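Local coordinates for Dye type peroxidase A (Streptomyces lividans 1326, PDB 6GZW), which probably uses hydrogen peroxide to oxidise dyes and other substrates at a haem, as a member of the dye-decolourising peroxidase family, at residues Gln27-Ala38 and Ala152-Asn163; Gln11-Pro20 and Ser54-Ala62. All coordinates share one frame; numbering follows the deposited sequence.

Contact 1: residues Gln27-Ala38 and Ala152-Asn163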
loop_
_atom_site.group_PDB
_atom_site.type_symbol
_atom_site.label_atom_id
_atom_site.label_comp_id
_atom_site.label_asym_id
_atom_site.label_seq_id
_atom_site.Cartn_x
_atom_site.Cartn_y
_atom_site.Cartn_z
ATOM N N GLN A 27 2.334 -11.473 -4.758
ATOM C CA GLN A 27 2.175 -10.179 -5.439
ATOM C C GLN A 27 2.458 -9.036 -4.472
ATOM O O GLN A 27 2.227 -9.170 -3.261
ATOM C CB GLN A 27 0.740 -10.070 -5.937
ATOM C CG GLN A 27 0.364 -11.077 -7.039
ATOM C CD GLN A 27 -1.052 -11.523 -6.924
ATOM O OE1 GLN A 27 -1.561 -11.728 -5.809
ATOM N NE2 GLN A 27 -1.715 -11.717 -8.075
ATOM N N ALA A 28 2.901 -7.907 -5.018
ATOM C CA ALA A 28 3.306 -6.753 -4.215
ATOM C C ALA A 28 2.136 -6.037 -3.531
ATOM O O ALA A 28 2.341 -5.398 -2.510
ATOM C CB ALA A 28 4.069 -5.763 -5.052
ATOM N N ARG A 29 0.933 -6.138 -4.091
ATOM C CA ARG A 29 -0.220 -5.407 -3.601
ATOM C C ARG A 29 -1.405 -6.339 -3.481
ATOM O O ARG A 29 -1.653 -7.105 -4.395
ATOM C CB ARG A 29 -0.536 -4.272 -4.568
ATOM C CG ARG A 29 -1.693 -3.396 -4.170
ATOM C CD ARG A 29 -1.565 -2.924 -2.746
ATOM N NE ARG A 29 -2.269 -1.682 -2.555
ATOM C CZ ARG A 29 -2.433 -1.081 -1.398
ATOM N NH1 ARG A 29 -1.946 -1.607 -0.276
ATOM N NH2 ARG A 29 -3.086 0.062 -1.359
ATOM N N GLY A 30 -2.102 -6.286 -2.340
ATOM C CA GLY A 30 -3.302 -7.080 -2.066
ATOM C C GLY A 30 -4.458 -6.245 -1.532
ATOM O O GLY A 30 -4.279 -5.274 -0.801
ATOM N N HIS A 31 -5.668 -6.627 -1.932
ATOM C CA HIS A 31 -6.883 -6.151 -1.298
ATOM C C HIS A 31 -7.759 -7.383 -1.032
ATOM O O HIS A 31 -8.070 -8.121 -1.976
ATOM C CB HIS A 31 -7.647 -5.182 -2.197
ATOM C CG HIS A 31 -6.870 -3.977 -2.644
ATOM N ND1 HIS A 31 -6.505 -2.948 -1.800
ATOM C CD2 HIS A 31 -6.407 -3.636 -3.871
ATOM C CE1 HIS A 31 -5.859 -2.021 -2.497
ATOM N NE2 HIS A 31 -5.807 -2.400 -3.763
ATOM N N LEU A 32 -8.136 -7.588 0.218
ATOM C CA LEU A 32 -9.098 -8.628 0.586
ATOM C C LEU A 32 -10.402 -7.926 0.914
ATOM O O LEU A 32 -10.383 -6.903 1.588
ATOM C CB LEU A 32 -8.649 -9.406 1.805
ATOM C CG LEU A 32 -7.240 -10.015 1.806
ATOM C CD1 LEU A 32 -6.994 -10.891 3.029
ATOM C CD2 LEU A 32 -6.961 -10.792 0.526
ATOM N N VAL A 33 -11.536 -8.448 0.445
ATOM C CA VAL A 33 -12.813 -7.809 0.722
ATOM C C VAL A 33 -13.864 -8.893 0.947
ATOM O O VAL A 33 -13.798 -9.938 0.310
ATOM C CB VAL A 33 -13.170 -6.820 -0.409
ATOM C CG1 VAL A 33 -13.104 -7.467 -1.772
ATOM C CG2 VAL A 33 -14.492 -6.116 -0.166
ATOM N N ALA A 34 -14.738 -8.682 1.931
ATOM C CA ALA A 34 -15.891 -9.518 2.156
ATOM C C ALA A 34 -17.155 -8.719 1.873
ATOM O O ALA A 34 -17.219 -7.526 2.183
ATOM C CB ALA A 34 -15.882 -10.055 3.581
ATOM N N PHE A 35 -18.157 -9.385 1.289
ATOM C CA PHE A 35 -19.452 -8.796 0.995
ATOM C C PHE A 35 -20.550 -9.588 1.707
ATOM O O PHE A 35 -20.418 -10.821 1.822
ATOM C CB PHE A 35 -19.738 -8.836 -0.510
ATOM C CG PHE A 35 -18.823 -7.997 -1.342
ATOM C CD1 PHE A 35 -17.626 -8.520 -1.807
ATOM C CD2 PHE A 35 -19.167 -6.706 -1.740
ATOM C CE1 PHE A 35 -16.758 -7.792 -2.602
ATOM C CE2 PHE A 35 -18.287 -5.959 -2.546
ATOM C CZ PHE A 35 -17.078 -6.506 -2.967
ATOM N N ASP A 36 -21.589 -8.903 2.169
ATOM C CA ASP A 36 -22.833 -9.551 2.597
ATOM C C ASP A 36 -23.946 -9.299 1.614
ATOM O O ASP A 36 -24.140 -8.178 1.132
ATOM C CB ASP A 36 -23.277 -9.078 3.977
ATOM C CG ASP A 36 -22.390 -9.614 5.087
ATOM O OD1 ASP A 36 -21.843 -10.718 4.940
ATOM O OD2 ASP A 36 -22.286 -8.941 6.133
ATOM N N LEU A 37 -24.693 -10.339 1.301
ATOM C CA LEU A 37 -25.848 -10.171 0.420
ATOM C C LEU A 37 -26.870 -9.209 1.019
ATOM O O LEU A 37 -27.124 -9.216 2.223
ATOM C CB LEU A 37 -26.489 -11.539 0.140
ATOM C CG LEU A 37 -25.668 -12.483 -0.737
ATOM C CD1 LEU A 37 -26.285 -13.864 -0.677
ATOM C CD2 LEU A 37 -25.607 -12.029 -2.161
ATOM N N ALA A 38 -27.405 -8.357 0.157
ATOM C CA ALA A 38 -28.415 -7.406 0.540
ATOM C C ALA A 38 -29.767 -8.106 0.708
ATOM O O ALA A 38 -29.997 -9.192 0.178
ATOM C CB ALA A 38 -28.520 -6.328 -0.532
ATOM N N ALA A 152 -26.932 -5.874 -5.043
ATOM C CA ALA A 152 -26.935 -7.272 -4.598
ATOM C C ALA A 152 -26.172 -7.519 -3.300
ATOM O O ALA A 152 -26.488 -8.462 -2.593
ATOM C CB ALA A 152 -26.395 -8.180 -5.690
ATOM N N ALA A 153 -25.158 -6.710 -3.004
ATOM C CA ALA A 153 -24.335 -6.951 -1.822
ATOM C C ALA A 153 -23.684 -5.665 -1.347
ATOM O O ALA A 153 -23.608 -4.703 -2.120
ATOM C CB ALA A 153 -23.282 -7.999 -2.125
ATOM N N ARG A 154 -23.330 -5.636 -0.062
ATOM C CA ARG A 154 -22.640 -4.493 0.558
ATOM C C ARG A 154 -21.267 -4.985 1.000
ATOM O O ARG A 154 -21.102 -6.180 1.313
ATOM C CB ARG A 154 -23.411 -3.902 1.773
ATOM C CG ARG A 154 -23.550 -4.811 2.995
ATOM C CD ARG A 154 -24.243 -4.171 4.184
ATOM N NE ARG A 154 -23.469 -3.010 4.639
ATOM C CZ ARG A 154 -22.473 -3.010 5.535
ATOM N NH1 ARG A 154 -22.081 -4.109 6.176
ATOM N NH2 ARG A 154 -21.838 -1.867 5.787
ATOM N N VAL A 155 -20.292 -4.076 1.024
ATOM C CA VAL A 155 -18.981 -4.351 1.610
ATOM C C VAL A 155 -19.155 -4.522 3.103
ATOM O O VAL A 155 -19.617 -3.611 3.815
ATOM C CB VAL A 155 -17.984 -3.218 1.312
ATOM C CG1 VAL A 155 -16.659 -3.418 2.045
ATOM C CG2 VAL A 155 -17.757 -3.115 -0.180
ATOM N N ARG A 156 -18.793 -5.708 3.576
ATOM C CA ARG A 156 -18.780 -6.004 5.001
ATOM C C ARG A 156 -17.464 -5.533 5.636
ATOM O O ARG A 156 -17.457 -4.894 6.676
ATOM C CB ARG A 156 -18.967 -7.518 5.216
ATOM C CG ARG A 156 -19.007 -7.928 6.673
ATOM C CD ARG A 156 -19.087 -9.441 6.846
ATOM N NE ARG A 156 -19.043 -9.738 8.270
ATOM C CZ ARG A 156 -20.058 -9.618 9.114
ATOM N NH1 ARG A 156 -21.274 -9.300 8.669
ATOM N NH2 ARG A 156 -19.861 -9.838 10.403
ATOM N N TRP A 157 -16.361 -5.888 5.003
ATOM C CA TRP A 157 -15.025 -5.476 5.460
ATOM C C TRP A 157 -14.036 -5.498 4.312
ATOM O O TRP A 157 -14.253 -6.145 3.293
ATOM C CB TRP A 157 -14.505 -6.294 6.656
ATOM C CG TRP A 157 -14.378 -7.772 6.495
ATOM C CD1 TRP A 157 -15.240 -8.700 6.945
ATOM C CD2 TRP A 157 -13.288 -8.497 5.888
ATOM N NE1 TRP A 157 -14.780 -9.970 6.655
ATOM C CE2 TRP A 157 -13.576 -9.871 6.010
ATOM C CE3 TRP A 157 -12.105 -8.123 5.258
ATOM C CZ2 TRP A 157 -12.736 -10.857 5.505
ATOM C CZ3 TRP A 157 -11.269 -9.096 4.758
ATOM C CH2 TRP A 157 -11.596 -10.459 4.882
ATOM N N GLN A 158 -12.969 -4.735 4.456
ATOM C CA GLN A 158 -11.960 -4.669 3.399
ATOM C C GLN A 158 -10.630 -4.301 4.006
ATOM O O GLN A 158 -10.563 -3.390 4.887
ATOM C CB GLN A 158 -12.375 -3.680 2.306
ATOM C CG GLN A 158 -11.518 -3.748 1.030
ATOM C CD GLN A 158 -10.348 -2.797 1.061
ATOM O OE1 GLN A 158 -10.545 -1.611 1.210
ATOM N NE2 GLN A 158 -9.142 -3.303 0.853
ATOM N N MET A 159 -9.602 -5.063 3.616
ATOM C CA MET A 159 -8.220 -4.905 4.138
ATOM C C MET A 159 -7.231 -4.741 2.986
ATOM O O MET A 159 -7.300 -5.458 1.982
ATOM C CB MET A 159 -7.839 -6.113 5.021
ATOM C CG MET A 159 -8.750 -6.259 6.220
ATOM S SD MET A 159 -8.408 -7.733 7.187
ATOM C CE MET A 159 -9.923 -7.756 8.133
ATOM N N ASN A 160 -6.243 -3.860 3.159
ATOM C CA ASN A 160 -5.155 -3.697 2.221
ATOM C C ASN A 160 -3.908 -4.402 2.708
ATOM O O ASN A 160 -3.616 -4.387 3.894
ATOM C CB ASN A 160 -4.740 -2.236 2.106
ATOM C CG ASN A 160 -5.845 -1.336 1.596
ATOM O OD1 ASN A 160 -6.736 -1.768 0.823
ATOM N ND2 ASN A 160 -5.777 -0.043 2.010
ATOM N N GLY A 161 -3.143 -4.938 1.762
ATOM C CA GLY A 161 -1.870 -5.564 2.066
ATOM C C GLY A 161 -0.798 -5.264 1.033
ATOM O O GLY A 161 -1.060 -4.681 -0.021
ATOM N N PHE A 162 0.423 -5.639 1.381
ATOM C CA PHE A 162 1.563 -5.455 0.536
ATOM C C PHE A 162 2.619 -6.533 0.789
ATOM O O PHE A 162 2.659 -7.190 1.853
ATOM C CB PHE A 162 2.175 -4.070 0.704
ATOM C CG PHE A 162 2.544 -3.736 2.122
ATOM C CD1 PHE A 162 3.755 -4.136 2.646
ATOM C CD2 PHE A 162 1.646 -3.041 2.957
ATOM C CE1 PHE A 162 4.099 -3.842 3.943
ATOM C CE2 PHE A 162 1.996 -2.737 4.276
ATOM C CZ PHE A 162 3.222 -3.165 4.772
ATOM N N ASN A 163 3.489 -6.664 -0.209
ATOM C CA ASN A 163 4.664 -7.532 -0.126
ATOM C C ASN A 163 5.809 -6.850 -0.874
ATOM O O ASN A 163 5.663 -5.750 -1.467
ATOM C CB ASN A 163 4.382 -8.908 -0.762
ATOM C CG ASN A 163 3.518 -9.815 0.085
ATOM O OD1 ASN A 163 3.834 -10.085 1.248
ATOM N ND2 ASN A 163 2.413 -10.305 -0.497
HETATM O O HOH W 1 -23.386 -6.656 6.557
#
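Gly30 and Gly161 face each other as a hydrogen-bonded pair in the antiparallel ladder of strands 29-37 and 153-162. The backbone bonds continue through Leu32-Met159 and Ala34-Trp157 to Asp36-Arg154. A classic beta bulge interrupts them: Arg156 and Trp157 both face Ala34, whose O takes Arg156 N at 2.8 Å and Trp157 N only weakly.

Side-chain hydrogen bonds gather near the Gly30 end. His31 ND1 donates to Asn160 OD1 (2.9 Å), which lies in the ring plane. His31 ND1 and Gln158 NE2 reach this oxygen from opposite faces of the Asn160 amide. Arg29 NH1 bonds to Gly161 O at 3.2 Å. Asn160 ND2 binds His307 O of the second subunit.

The one salt bridge joins Arg156 NH1 to the syn lone pair of Asp36 OD2 (2.8 Å). The guanidinium also donates to Ser122 O and Lys119 O. A leucine in place of Arg156 would probably leave the Asp36 carboxylate without its charged mate and take this donor from the two carbonyls.

Trp157 and Phe35 carry the apolar contact. Ala34 CB sits over the Trp157 five-membered ring, 3.4 Å from the centroid, a CH-pi contact. Trp157 NE1 donates to Asn123 O. Phe35 CE2 meets Val155 CG2 at 3.7 Å.

The chemistry implies a strand pair held by a nearly continuous ladder, with polar groups shared with the second subunit.

Contact 2: residues Gln11-Pro20 and Ser54-Ala62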
loop_
_atom_site.group_PDB
_atom_site.type_symbol
_atom_site.label_atom_id
_atom_site.label_comp_id
_atom_site.label_asym_id
_atom_site.label_seq_id
_atom_site.Cartn_x
_atom_site.Cartn_y
_atom_site.Cartn_z
ATOM N N GLN A 11 1.316 -11.994 -16.951
ATOM C CA GLN A 11 -0.114 -12.184 -16.951
ATOM C C GLN A 11 -0.450 -13.521 -16.328
ATOM O O GLN A 11 0.118 -14.552 -16.733
ATOM C CB GLN A 11 -0.609 -12.176 -18.394
ATOM C CG GLN A 11 -2.106 -12.439 -18.506
ATOM C CD GLN A 11 -2.665 -12.255 -19.904
ATOM O OE1 GLN A 11 -2.034 -11.660 -20.762
ATOM N NE2 GLN A 11 -3.865 -12.743 -20.123
ATOM N N ALA A 12 -1.362 -13.526 -15.364
ATOM C CA ALA A 12 -1.870 -14.769 -14.790
ATOM C C ALA A 12 -3.117 -15.239 -15.545
ATOM O O ALA A 12 -3.891 -14.445 -16.078
ATOM C CB ALA A 12 -2.195 -14.589 -13.310
ATOM N N MET A 13 -3.306 -16.550 -15.559
ATOM C CA MET A 13 -4.470 -17.136 -16.205
ATOM C C MET A 13 -5.686 -17.110 -15.300
ATOM O O MET A 13 -5.610 -17.485 -14.125
ATOM C CB MET A 13 -4.185 -18.573 -16.634
ATOM C CG MET A 13 -3.218 -18.686 -17.804
ATOM S SD MET A 13 -3.057 -20.401 -18.381
ATOM C CE MET A 13 -4.672 -20.726 -19.099
ATOM N N PHE A 14 -6.824 -16.692 -15.861
ATOM C CA PHE A 14 -8.091 -16.714 -15.171
ATOM C C PHE A 14 -8.741 -18.080 -15.331
ATOM O O PHE A 14 -9.164 -18.706 -14.349
ATOM C CB PHE A 14 -9.053 -15.631 -15.729
ATOM C CG PHE A 14 -10.447 -15.745 -15.207
ATOM C CD1 PHE A 14 -10.722 -15.575 -13.851
ATOM C CD2 PHE A 14 -11.522 -16.060 -16.074
ATOM C CE1 PHE A 14 -12.017 -15.712 -13.358
ATOM C CE2 PHE A 14 -12.813 -16.185 -15.577
ATOM C CZ PHE A 14 -13.066 -16.013 -14.230
ATOM N N HIS A 15 -8.862 -18.521 -16.589
ATOM C CA HIS A 15 -9.504 -19.810 -16.860
ATOM C C HIS A 15 -8.542 -20.951 -16.514
ATOM O O HIS A 15 -7.353 -20.872 -16.809
ATOM C CB HIS A 15 -9.945 -19.941 -18.321
ATOM C CG HIS A 15 -11.108 -19.080 -18.686
ATOM N ND1 HIS A 15 -11.042 -18.137 -19.689
ATOM C CD2 HIS A 15 -12.373 -19.028 -18.206
ATOM C CE1 HIS A 15 -12.211 -17.533 -19.801
ATOM N NE2 HIS A 15 -13.038 -18.060 -18.919
ATOM N N GLY A 16 -9.081 -22.008 -15.913
ATOM C CA GLY A 16 -8.285 -23.185 -15.527
ATOM C C GLY A 16 -9.001 -24.127 -14.560
ATOM O O GLY A 16 -10.109 -23.872 -14.097
ATOM N N LYS A 17 -8.353 -25.250 -14.268
ATOM C CA LYS A 17 -8.893 -26.220 -13.321
ATOM C C LYS A 17 -9.060 -25.597 -11.916
ATOM O O LYS A 17 -10.078 -25.807 -11.258
ATOM C CB LYS A 17 -7.978 -27.449 -13.282
ATOM C CG LYS A 17 -8.390 -28.548 -12.325
ATOM C CD LYS A 17 -7.310 -29.627 -12.342
ATOM C CE LYS A 17 -7.733 -30.905 -11.645
ATOM N NZ LYS A 17 -6.688 -31.964 -11.845
ATOM N N HIS A 18 -8.059 -24.836 -11.481
ATOM C CA HIS A 18 -8.063 -24.138 -10.191
ATOM C C HIS A 18 -8.201 -22.637 -10.423
ATOM O O HIS A 18 -7.761 -22.131 -11.452
ATOM C CB HIS A 18 -6.750 -24.406 -9.442
ATOM C CG HIS A 18 -6.429 -25.861 -9.302
ATOM N ND1 HIS A 18 -7.280 -26.747 -8.673
ATOM C CD2 HIS A 18 -5.382 -26.594 -9.748
ATOM C CE1 HIS A 18 -6.752 -27.961 -8.716
ATOM N NE2 HIS A 18 -5.609 -27.897 -9.371
ATOM N N GLN A 19 -8.817 -21.945 -9.469
ATOM C CA GLN A 19 -8.816 -20.469 -9.505
ATOM C C GLN A 19 -7.409 -19.951 -9.297
ATOM O O GLN A 19 -6.628 -20.571 -8.543
ATOM C CB GLN A 19 -9.725 -19.903 -8.438
ATOM C CG GLN A 19 -11.216 -19.986 -8.744
ATOM C CD GLN A 19 -12.021 -19.160 -7.758
ATOM O OE1 GLN A 19 -11.961 -17.912 -7.799
ATOM N NE2 GLN A 19 -12.780 -19.809 -6.896
ATOM N N PRO A 20 -7.076 -18.808 -9.932
ATOM C CA PRO A 20 -5.818 -18.107 -9.656
ATOM C C PRO A 20 -5.784 -17.548 -8.215
ATOM O O PRO A 20 -6.810 -17.468 -7.540
ATOM C CB PRO A 20 -5.839 -16.964 -10.682
ATOM C CG PRO A 20 -7.271 -16.633 -10.779
ATOM C CD PRO A 20 -7.997 -17.953 -10.724
ATOM N N SER A 54 -17.041 -12.660 -12.488
ATOM C CA SER A 54 -16.168 -13.511 -13.308
ATOM C C SER A 54 -15.788 -12.856 -14.626
ATOM O O SER A 54 -14.664 -12.932 -15.047
ATOM C CB SER A 54 -16.816 -14.877 -13.559
ATOM O OG SER A 54 -17.091 -15.583 -12.353
ATOM N N ASP A 55 -16.738 -12.179 -15.285
ATOM C CA ASP A 55 -16.443 -11.453 -16.508
ATOM C C ASP A 55 -15.473 -10.278 -16.277
ATOM O O ASP A 55 -14.542 -10.065 -17.042
ATOM C CB ASP A 55 -17.762 -10.971 -17.128
ATOM C CG ASP A 55 -17.562 -10.272 -18.478
ATOM O OD1 ASP A 55 -17.184 -10.953 -19.442
ATOM O OD2 ASP A 55 -17.781 -9.047 -18.557
ATOM N N THR A 56 -15.665 -9.555 -15.175
ATOM C CA THR A 56 -14.751 -8.486 -14.759
ATOM C C THR A 56 -13.354 -9.067 -14.497
ATOM O O THR A 56 -12.377 -8.538 -14.997
ATOM C CB THR A 56 -15.325 -7.734 -13.535
ATOM O OG1 THR A 56 -16.529 -7.088 -13.954
ATOM C CG2 THR A 56 -14.347 -6.689 -12.938
ATOM N N ALA A 57 -13.271 -10.149 -13.739
ATOM C CA ALA A 57 -11.981 -10.756 -13.483
ATOM C C ALA A 57 -11.265 -11.178 -14.777
ATOM O O ALA A 57 -10.082 -10.908 -14.955
ATOM C CB ALA A 57 -12.127 -11.958 -12.573
ATOM N N ARG A 58 -11.995 -11.859 -15.674
ATOM C CA ARG A 58 -11.447 -12.311 -16.942
ATOM C C ARG A 58 -10.846 -11.161 -17.735
ATOM O O ARG A 58 -9.692 -11.214 -18.167
ATOM C CB ARG A 58 -12.518 -13.035 -17.763
ATOM C CG ARG A 58 -11.992 -13.836 -18.955
ATOM C CD ARG A 58 -12.043 -13.100 -20.277
ATOM N NE ARG A 58 -13.364 -12.528 -20.548
ATOM C CZ ARG A 58 -13.607 -11.597 -21.462
ATOM N NH1 ARG A 58 -12.626 -11.123 -22.236
ATOM N NH2 ARG A 58 -14.829 -11.114 -21.574
ATOM N N ARG A 59 -11.608 -10.070 -17.899
ATOM C CA ARG A 59 -11.095 -8.937 -18.656
ATOM C C ARG A 59 -9.894 -8.320 -17.995
ATOM O O ARG A 59 -8.851 -8.090 -18.645
ATOM C CB ARG A 59 -12.163 -7.850 -18.810
ATOM C CG ARG A 59 -13.358 -8.215 -19.689
ATOM C CD ARG A 59 -14.539 -7.239 -19.537
ATOM N NE ARG A 59 -15.752 -7.778 -20.156
ATOM C CZ ARG A 59 -16.028 -7.754 -21.468
ATOM N NH1 ARG A 59 -15.233 -7.159 -22.355
ATOM N NH2 ARG A 59 -17.136 -8.352 -21.900
ATOM N N LEU A 60 -10.040 -8.015 -16.703
ATOM C CA LEU A 60 -8.987 -7.267 -16.017
ATOM C C LEU A 60 -7.693 -8.067 -15.897
ATOM O O LEU A 60 -6.607 -7.511 -16.041
ATOM C CB LEU A 60 -9.469 -6.781 -14.651
ATOM C CG LEU A 60 -10.137 -5.400 -14.679
ATOM C CD1 LEU A 60 -11.269 -5.256 -15.692
ATOM C CD2 LEU A 60 -10.633 -5.096 -13.288
ATOM N N MET A 61 -7.809 -9.377 -15.676
ATOM C CA MET A 61 -6.600 -10.229 -15.610
ATOM C C MET A 61 -5.856 -10.311 -16.950
ATOM O O MET A 61 -4.659 -10.572 -16.994
ATOM C CB MET A 61 -6.921 -11.629 -15.079
ATOM C CG MET A 61 -7.245 -11.648 -13.597
ATOM S SD MET A 61 -7.585 -13.299 -12.991
ATOM C CE MET A 61 -6.045 -14.091 -13.457
ATOM N N ALA A 62 -6.561 -10.033 -18.050
ATOM C CA ALA A 62 -5.932 -9.965 -19.365
ATOM C C ALA A 62 -5.412 -8.572 -19.716
ATOM O O ALA A 62 -4.932 -8.333 -20.813
ATOM C CB ALA A 62 -6.912 -10.463 -20.411
HETATM O O HOH W 2 -2.859 -11.163 -14.843
#
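Phe14 lays its ring against helix 43-61, with one face toward the backbone of Arg58. Arg58 N stands over the ring centre, 4.1 Å above the plane. The phenyl is directed there by chi1 of 171°, which sets CG opposite the backbone N. Phe14 CD2 meets Arg58 CB at 3.6 Å, CE1 meets Ala57 CB at 3.8 Å and CZ reaches Ser54 O.

Met61 crosses Phe14 at about a right angle. Its SD lies obliquely to the ring, 5.2 Å from the centroid, a Met-aromatic contact. The chain bends at chi3 (57°), and the methyl CE fits among Ala12 CB, Pro20 CG and the carbonyl oxygens of Ala12 and Met13. The closest of these is Ala12 O, 3.4 Å from CE.

Phe14 CD2 lies over the centre of one face of the His15 ring, while His15 CE1 touches Arg58 CG. The Arg58 guanidinium turns away to Asp55 in a salt-bridge network that includes Arg59. No direct hydrogen bond joins the two segments. One water links Ala12 N to Met61 O.

A loop thus lies along the last turns of helix 43-61, which packs on strand 83-89 through Ala57. Phe14 of the loop and Met61 of the helix interlock through the Met-aromatic contact, in the N-terminal part of the Dyp-type peroxidase fold.

The segments alternate along the chain: 11-20, 27-38, 54-62, then 152-163. Helix 43-61, which carries one half of contact 2, is the next helix or strand after strand 29-37 of contact 1. The two contact centres are about 18 Å apart, and their nearest atoms about 6 Å, without touching. Contact 1 lies in the antiparallel sheet, where 153-162 is an outermost strand within this chain. Contact 2 lies farther from the chain centre, where the N-terminal loop meets the helix. Phe35 of contact 1 touches Trp53, just before segment 54-62, and so ties sheet to helix. Together they join the N-terminal loop, helix and strand pair 29-37/153-162 in the N-terminal half of this ferredoxin-like peroxidase fold.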